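Local coordinates for acetyl xylan esterase (Geobacillus stearothermophilus, PDB 5BN1), which removes acetyl groups from the xylose units of xylan and xylo-oligosaccharides as a serine esterase of the GDSL family, working as a ring-shaped octamer, at residues A[72-75]-A[76-80]; A[28-31]-A[32-35]. The protein carries 1 engineered substitution. All coordinates share one frame; numbering follows the deposited sequence.

Interaction 1 of 2, residues A[72-75]-A[76-80]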
loop_
_atom_site.group_PDB
_atom_site.type_symbol
_atom_site.label_atom_id
_atom_site.label_comp_id
_atom_site.label_asym_id
_atom_site.label_seq_id
_atom_site.Cartn_x
_atom_site.Cartn_y
_atom_site.Cartn_z
ATOM N N ARG A 72 21.217 16.338 19.793
ATOM C CA ARG A 72 20.433 15.287 20.422
ATOM C C ARG A 72 21.098 14.538 21.533
ATOM O O ARG A 72 20.613 13.551 22.050
ATOM C CB ARG A 72 19.834 14.294 19.400
ATOM C CG ARG A 72 20.837 13.431 18.653
ATOM C CD ARG A 72 20.165 12.818 17.449
ATOM N NE ARG A 72 21.060 11.961 16.683
ATOM C CZ ARG A 72 21.260 10.647 16.891
ATOM N NH1 ARG A 72 20.703 9.996 17.936
ATOM N NH2 ARG A 72 22.118 9.931 16.144
ATOM N N TRP A 73 22.257 15.004 21.951
ATOM C CA TRP A 73 23.138 14.272 22.827
ATOM C C TRP A 73 22.468 14.108 24.230
ATOM O O TRP A 73 22.568 13.053 24.838
ATOM C CB TRP A 73 24.514 14.980 22.987
ATOM C CG TRP A 73 25.522 14.084 23.529
ATOM C CD1 TRP A 73 26.049 14.031 24.817
ATOM C CD2 TRP A 73 26.235 13.108 22.796
ATOM N NE1 TRP A 73 26.989 13.069 24.881
ATOM C CE2 TRP A 73 27.189 12.521 23.631
ATOM C CE3 TRP A 73 26.182 12.690 21.425
ATOM C CZ2 TRP A 73 28.027 11.543 23.227
ATOM C CZ3 TRP A 73 27.035 11.753 21.016
ATOM C CH2 TRP A 73 27.940 11.137 21.882
ATOM N N GLU A 74 21.834 15.163 24.719
ATOM C CA GLU A 74 21.277 15.045 26.050
ATOM C C GLU A 74 20.195 13.973 26.105
ATOM O O GLU A 74 20.210 13.150 27.025
ATOM C CB GLU A 74 20.643 16.400 26.446
ATOM C CG GLU A 74 20.080 16.470 27.863
ATOM C CD GLU A 74 21.051 16.093 28.963
ATOM O OE1 GLU A 74 20.553 15.367 29.884
ATOM O OE2 GLU A 74 22.267 16.494 28.906
ATOM N N GLU A 75 19.277 14.016 25.173
ATOM C CA GLU A 75 18.189 13.080 25.149
ATOM C C GLU A 75 18.636 11.691 24.748
ATOM O O GLU A 75 18.247 10.676 25.305
ATOM C CB GLU A 75 17.072 13.653 24.334
ATOM C CG GLU A 75 16.019 12.757 23.731
ATOM C CD GLU A 75 15.466 13.438 22.447
ATOM O OE1 GLU A 75 16.106 13.359 21.327
ATOM O OE2 GLU A 75 14.403 14.109 22.588
ATOM N N ASP A 76 19.481 11.612 23.719
ATOM C CA ASP A 76 19.796 10.281 23.161
ATOM C C ASP A 76 20.989 9.564 23.687
ATOM O O ASP A 76 21.139 8.335 23.507
ATOM C CB ASP A 76 19.950 10.356 21.590
ATOM C CG ASP A 76 18.659 10.608 20.889
ATOM O OD1 ASP A 76 17.529 10.593 21.516
ATOM O OD2 ASP A 76 18.632 10.833 19.652
ATOM N N VAL A 77 21.823 10.254 24.483
ATOM C CA VAL A 77 22.934 9.642 25.101
ATOM C C VAL A 77 22.822 9.820 26.628
ATOM O O VAL A 77 22.659 8.855 27.337
ATOM C CB VAL A 77 24.282 10.152 24.602
ATOM C CG1 VAL A 77 25.438 9.532 25.245
ATOM C CG2 VAL A 77 24.378 9.925 23.051
ATOM N N ILE A 78 22.986 11.065 27.067
ATOM C CA ILE A 78 23.088 11.281 28.550
ATOM C C ILE A 78 21.927 10.731 29.292
ATOM O O ILE A 78 22.145 9.984 30.269
ATOM C CB ILE A 78 23.273 12.813 28.840
ATOM C CG1 ILE A 78 24.504 13.375 28.161
ATOM C CG2 ILE A 78 23.437 12.967 30.387
ATOM C CD1 ILE A 78 25.737 12.694 28.284
ATOM N N ALA A 79 20.732 10.981 28.851
ATOM C CA ALA A 79 19.511 10.616 29.548
ATOM C C ALA A 79 19.293 9.083 29.530
ATOM O O ALA A 79 18.509 8.587 30.324
ATOM C CB ALA A 79 18.367 11.354 28.978
ATOM N N GLN A 80 19.988 8.346 28.650
ATOM C CA GLN A 80 19.944 6.867 28.606
ATOM C C GLN A 80 20.792 6.189 29.616
ATOM O O GLN A 80 20.815 4.963 29.751
ATOM C CB GLN A 80 20.382 6.375 27.191
ATOM C CG GLN A 80 19.610 7.024 26.088
ATOM C CD GLN A 80 18.085 6.856 26.134
ATOM O OE1 GLN A 80 17.582 5.792 26.454
ATOM N NE2 GLN A 80 17.354 7.905 25.801
#
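Arg-72 turns its CG into the cramped place between its own backbone N and carbonyl carbon (chi1 67°), and its chain then runs straight out to NE. Asp-76, one helical turn on, keeps its CG beside its backbone N, and this brings the carboxylate to the guanidinium. Arg-72 NH1 donates to Asp-76 OD2 over 2.8 Å in a salt bridge. The oxygen sits at the guanidinium edge, close to its plane, and is met on its anti side. The two flat groups are steeply inclined, at 66°. NH1 also donates to the carbonyl O of Lys-59. The other oxygen, Asp-76 OD1, lies 3.1 Å from Glu-75 OE1. These like charges run side by side, which may raise the proton affinity of the pair, while the arginine probably offsets part of this.

On Trp-73, Val-77 CG2 lies over the centre of the six-membered ring, 3.6 Å from its centroid, as a CH-pi contact. Ile-78 CD1 approaches obliquely, 3.6 Å from Trp-73 NE1. That N-H is hydrogen-bonded to Thr-124 OG1 of helix 110-124.

Trp-73 O takes two backbone donors. Ile-78 N lies 3.0 Å from Trp-73 O and meets it nearly head-on. Val-77 N, at 2.9 Å from Trp-73 O, sits above the carbonyl plane. Gln-80 NE2 donates to Glu-75 O at 3.0 Å, with the acceptor near its amide plane. The five-residue steps, Ile-78 N to Trp-73 O and Ala-79 N to Glu-74 O, mark a wider pi-type turn late in helix 66-78, which packs Trp-73 and Val-77 against strands 8-13 and 84-88 of the parallel sheet of this SGNH hydrolase.

Interaction 2 of 2, residues A[28-31]-A[32-35]; sequences GSFG and ALGT
Phe-30 O is approached by a backbone N-H and by a water. Leu-33 N lies 2.7 Å from Phe-30 O, but the bond is bent and weak. The water donates a second weak bond to Phe-30 O. It also donates to Gly-34 O at 2.6 Å, and so links the two carbonyls. Leu-33 N divides its hydrogen, since it makes another weak bond to Ser-29 O at 3.2 Å.

A straighter bond follows. Gly-34 N donates to Gly-31 O at 3.2 Å, with an angle of 162° at the hydrogen. The donor stands well above the carbonyl plane. Gly-34 has a positive phi of 82°, a conformation glycine takes easily.

Ser-29 holds OG between its backbone N and carbonyl carbon (chi1 62°), on the side where Ala-32 lies. Ser-29 OG comes 3.4 Å from Ala-32 CB. A bond from Ala-32 N to this hydroxyl is possible, but the position of that N is doubtful.

The apolar part is small. Leu-33 CD1 reaches Phe-30 CD1 at 3.9 Å, and the two side chains cross at a slant. Both also pack on helix 37-48, where Val-42 touches each of them. Phe-30 further packs on Ser-196 of a second subunit. Leu-33 N thus shares its hydrogen between two bent bonds, Gly-34 N makes the straighter one, and the water joins Phe-30 O to Gly-34 O. The turn therefore probably depends in part on that water and on the outside bond from Asn-58 ND2 to Leu-33 O.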
loop_
_atom_site.group_PDB
_atom_site.type_symbol
_atom_site.label_atom_id
_atom_site.label_comp_id
_atom_site.label_asym_id
_atom_site.label_seq_id
_atom_site.Cartn_x
_atom_site.Cartn_y
_atom_site.Cartn_z
ATOM N N GLY A 28 15.333 -3.536 22.529
ATOM C CA GLY A 28 14.230 -4.386 22.976
ATOM C C GLY A 28 14.046 -5.545 21.978
ATOM O O GLY A 28 13.114 -6.319 22.050
ATOM N N SER A 29 14.954 -5.658 21.028
ATOM C CA SER A 29 14.905 -6.758 20.059
ATOM C C SER A 29 15.976 -6.414 19.055
ATOM O O SER A 29 16.405 -5.252 18.950
ATOM C CB SER A 29 13.514 -6.903 19.364
ATOM O OG SER A 29 13.212 -5.788 18.648
ATOM N N PHE A 30 16.429 -7.391 18.287
ATOM C CA PHE A 30 17.420 -7.038 17.249
ATOM C C PHE A 30 16.712 -6.363 16.117
ATOM O O PHE A 30 17.315 -5.512 15.407
ATOM C CB PHE A 30 17.937 -8.381 16.615
ATOM C CG PHE A 30 19.107 -9.004 17.326
ATOM C CD1 PHE A 30 20.329 -8.450 17.081
ATOM C CD2 PHE A 30 19.011 -10.146 18.227
ATOM C CE1 PHE A 30 21.499 -8.941 17.600
ATOM C CE2 PHE A 30 20.234 -10.752 18.739
ATOM C CZ PHE A 30 21.438 -10.093 18.488
ATOM N N GLY A 31 15.451 -6.784 15.827
ATOM C CA GLY A 31 14.811 -5.990 14.931
ATOM C C GLY A 31 15.154 -4.619 15.366
ATOM O O GLY A 31 15.438 -3.736 14.524
ATOM N N ALA A 32 15.034 -4.373 16.684
ATOM C CA ALA A 32 15.150 -2.984 17.074
ATOM C C ALA A 32 16.572 -2.361 16.819
ATOM O O ALA A 32 16.680 -1.175 16.843
ATOM C CB ALA A 32 14.826 -2.787 18.566
ATOM N N LEU A 33 17.560 -3.217 16.777
ATOM C CA LEU A 33 18.992 -2.842 16.623
ATOM C C LEU A 33 19.379 -2.572 15.182
ATOM O O LEU A 33 20.482 -2.164 14.905
ATOM C CB LEU A 33 19.931 -3.886 17.180
ATOM C CG LEU A 33 19.986 -4.135 18.724
ATOM C CD1 LEU A 33 20.963 -5.193 19.135
ATOM C CD2 LEU A 33 20.197 -2.784 19.442
ATOM N N GLY A 34 18.474 -2.853 14.265
ATOM C CA GLY A 34 18.761 -2.719 12.844
ATOM C C GLY A 34 19.474 -3.886 12.305
ATOM O O GLY A 34 19.622 -4.932 12.939
ATOM N N THR A 35 19.908 -3.738 11.042
ATOM C CA THR A 35 20.449 -4.873 10.293
ATOM C C THR A 35 21.878 -4.793 9.863
ATOM O O THR A 35 22.278 -5.356 8.830
ATOM C CB THR A 35 19.587 -5.119 9.008
ATOM O OG1 THR A 35 19.515 -3.912 8.250
ATOM C CG2 THR A 35 18.171 -5.509 9.483
HETATM O O HOH W 1 18.505 -7.115 13.772
#

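How the interactions relate
Interaction 2 comes first in the chain, in the loop before helix 37-48, and interaction 1 follows on helix 66-78. Their centres are 19 Å apart, and their nearest atoms, about 10 Å apart, do not touch. Neighbouring residues near the end of strand 55-58 connect to both: Asn-58 bonds to interaction 2 and Lys-59 to interaction 1. Neither contact holds a catalytic residue. In interaction 1 the Arg-72 side chain is about 9 Å from Gly-63 and from Asn-92, the inferred transition-state stabilisers. In interaction 2 Gly-34 is about 11 Å from the side chain of Ser-15, the inferred nucleophile. Only interaction 2 touches another subunit.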